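Local coordinates for protein response regulator receiver modulated diguanylate cyclase with PAS/PAC sensor (Desulfovibrio desulfuricans subsp. desulfuricans, PDB 3CG0) that probably acts as the phosphorylatable receiver domain of a multidomain signalling protein, relaying a phosphorylation signal to a PAS sensor and a GGDEF module that would make cyclic di-GMP, at residues I86-S91 / K111-D116. Sequence-based numbering, arbitrary orientation.
Sequences IFITSS and KPVAAD
K111 N donates a hydrogen bond to T89 O (3.0 Å), almost straight at the hydrogen (170°) and aimed nearly head-on at the carbonyl. It joins the C-terminal ends of neighbouring parallel strands 85-89 and 107-110 just where the backbone leaves each strand. From this bond the K111 side chain runs back across segment 86-91. Its CG sits between the backbone N and the carbonyl carbon (chi1 57°), and further bends along the chain carry the methylenes across T89 O, with CG and CD each 3.3 Å from that oxygen. CD then rests on I88 CG2 (3.7 Å), the lysine chain crossing the isoleucine at about a right angle, while S90 CB touches CD from the loop (4.0 Å). On the helix 115-132 side, V113 directs CG2 at the tip of I88, CD1, in a looser apolar contact of 4.5 Å; V113 also packs on L118, and its carbonyl accepts a hydrogen bond from Q28 NE2. The peptide between K111 and P112 is cis, as is common at this lysine-proline pair in CheY-like receivers. K111 NZ reaches toward D61, the predicted phosphorylation site, and E16, both through long, weak ion pairs. By position at their strand ends, T89 and K111 probably correspond to the switch Thr/Ser and conserved Lys of this family, which would place both segments at the phospho-acceptor pocket. The methylenes of K111 are thus laid on I88 and S90 while NZ lies on the side of D61 and E16, from where it could, as in relatives, contact a phosphoryl group on D61.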
loop_
_atom_site.group_PDB
_atom_site.type_symbol
_atom_site.label_atom_id
_atom_site.label_comp_id
_atom_site.label_asym_id
_atom_site.label_seq_id
_atom_site.Cartn_x
_atom_site.Cartn_y
_atom_site.Cartn_z
ATOM N N ILE C 86 -11.137 -14.873 19.315
ATOM C CA ILE C 86 -10.244 -15.999 19.524
ATOM C C ILE C 86 -10.931 -16.924 20.503
ATOM O O ILE C 86 -11.407 -16.476 21.550
ATOM C CB ILE C 86 -8.877 -15.554 20.071
ATOM C CG1 ILE C 86 -8.301 -14.454 19.178
ATOM C CG2 ILE C 86 -7.915 -16.757 20.204
ATOM C CD1 ILE C 86 -6.921 -14.012 19.559
ATOM N N PHE C 87 -11.038 -18.204 20.147
ATOM C CA PHE C 87 -11.633 -19.167 21.063
ATOM C C PHE C 87 -10.586 -19.707 21.999
ATOM O O PHE C 87 -9.474 -20.008 21.587
ATOM C CB PHE C 87 -12.283 -20.336 20.336
ATOM C CG PHE C 87 -13.646 -20.040 19.798
ATOM C CD1 PHE C 87 -14.729 -19.817 20.652
ATOM C CD2 PHE C 87 -13.862 -20.042 18.428
ATOM C CE1 PHE C 87 -15.972 -19.568 20.140
ATOM C CE2 PHE C 87 -15.118 -19.790 17.901
ATOM C CZ PHE C 87 -16.170 -19.547 18.749
ATOM N N ILE C 88 -10.956 -19.824 23.264
ATOM C CA ILE C 88 -10.138 -20.493 24.270
ATOM C C ILE C 88 -10.630 -21.932 24.378
ATOM O O ILE C 88 -11.817 -22.172 24.623
ATOM C CB ILE C 88 -10.219 -19.766 25.637
ATOM C CG1 ILE C 88 -9.870 -18.272 25.490
ATOM C CG2 ILE C 88 -9.345 -20.455 26.666
ATOM C CD1 ILE C 88 -8.465 -17.988 24.912
ATOM N N THR C 89 -9.733 -22.889 24.168
ATOM C CA THR C 89 -10.143 -24.288 24.062
ATOM C C THR C 89 -9.544 -25.183 25.143
ATOM O O THR C 89 -8.496 -24.877 25.715
ATOM C CB THR C 89 -9.789 -24.910 22.680
ATOM O OG1 THR C 89 -8.370 -25.066 22.569
ATOM C CG2 THR C 89 -10.299 -24.063 21.533
ATOM N N SER C 90 -10.225 -26.289 25.422
ATOM C CA SER C 90 -9.642 -27.380 26.193
ATOM C C SER C 90 -10.021 -28.734 25.601
ATOM O O SER C 90 -9.154 -29.563 25.322
ATOM C CB SER C 90 -10.087 -27.301 27.654
ATOM O OG SER C 90 -11.500 -27.230 27.754
ATOM N N SER C 91 -11.318 -28.954 25.414
ATOM C CA SER C 91 -11.821 -30.266 24.998
ATOM C C SER C 91 -11.604 -30.527 23.503
ATOM O O SER C 91 -10.996 -29.711 22.802
ATOM C CB SER C 91 -13.301 -30.413 25.383
ATOM O OG SER C 91 -13.782 -31.732 25.179
ATOM N N LYS C 111 -5.762 -23.936 26.471
ATOM C CA LYS C 111 -5.313 -23.636 27.832
ATOM C C LYS C 111 -4.487 -24.797 28.411
ATOM O O LYS C 111 -4.811 -25.963 28.158
ATOM C CB LYS C 111 -6.491 -23.234 28.742
ATOM C CG LYS C 111 -7.625 -24.251 28.861
ATOM C CD LYS C 111 -8.987 -23.584 28.674
ATOM C CE LYS C 111 -9.472 -22.844 29.907
ATOM N NZ LYS C 111 -10.533 -23.614 30.596
ATOM N N PRO C 112 -3.402 -24.492 29.166
ATOM C CA PRO C 112 -2.854 -23.177 29.544
ATOM C C PRO C 112 -2.237 -22.427 28.366
ATOM O O PRO C 112 -1.397 -22.971 27.639
ATOM C CB PRO C 112 -1.773 -23.521 30.583
ATOM C CG PRO C 112 -2.029 -24.949 30.968
ATOM C CD PRO C 112 -2.600 -25.583 29.744
ATOM N N VAL C 113 -2.688 -21.188 28.190
ATOM C CA VAL C 113 -2.306 -20.352 27.066
ATOM C C VAL C 113 -0.922 -19.769 27.324
ATOM O O VAL C 113 -0.682 -19.189 28.385
ATOM C CB VAL C 113 -3.346 -19.209 26.850
ATOM C CG1 VAL C 113 -2.949 -18.303 25.690
ATOM C CG2 VAL C 113 -4.751 -19.782 26.633
ATOM N N ALA C 114 -0.013 -19.947 26.367
ATOM C CA ALA C 114 1.270 -19.253 26.394
ATOM C C ALA C 114 1.050 -17.776 26.089
ATOM O O ALA C 114 0.316 -17.430 25.160
ATOM C CB ALA C 114 2.236 -19.875 25.393
ATOM N N ALA C 115 1.678 -16.912 26.877
ATOM C CA ALA C 115 1.523 -15.464 26.728
ATOM C C ALA C 115 1.985 -14.925 25.374
ATOM O O ALA C 115 1.351 -14.030 24.822
ATOM C CB ALA C 115 2.238 -14.733 27.852
ATOM N N ASP C 116 3.085 -15.461 24.850
ATOM C CA ASP C 116 3.656 -14.958 23.601
ATOM C C ASP C 116 2.781 -15.287 22.387
ATOM O O ASP C 116 2.698 -14.495 21.452
ATOM C CB ASP C 116 5.117 -15.418 23.419
ATOM C CG ASP C 116 5.239 -16.772 22.744
ATOM O OD1 ASP C 116 5.688 -16.821 21.574
ATOM O OD2 ASP C 116 4.881 -17.788 23.376
#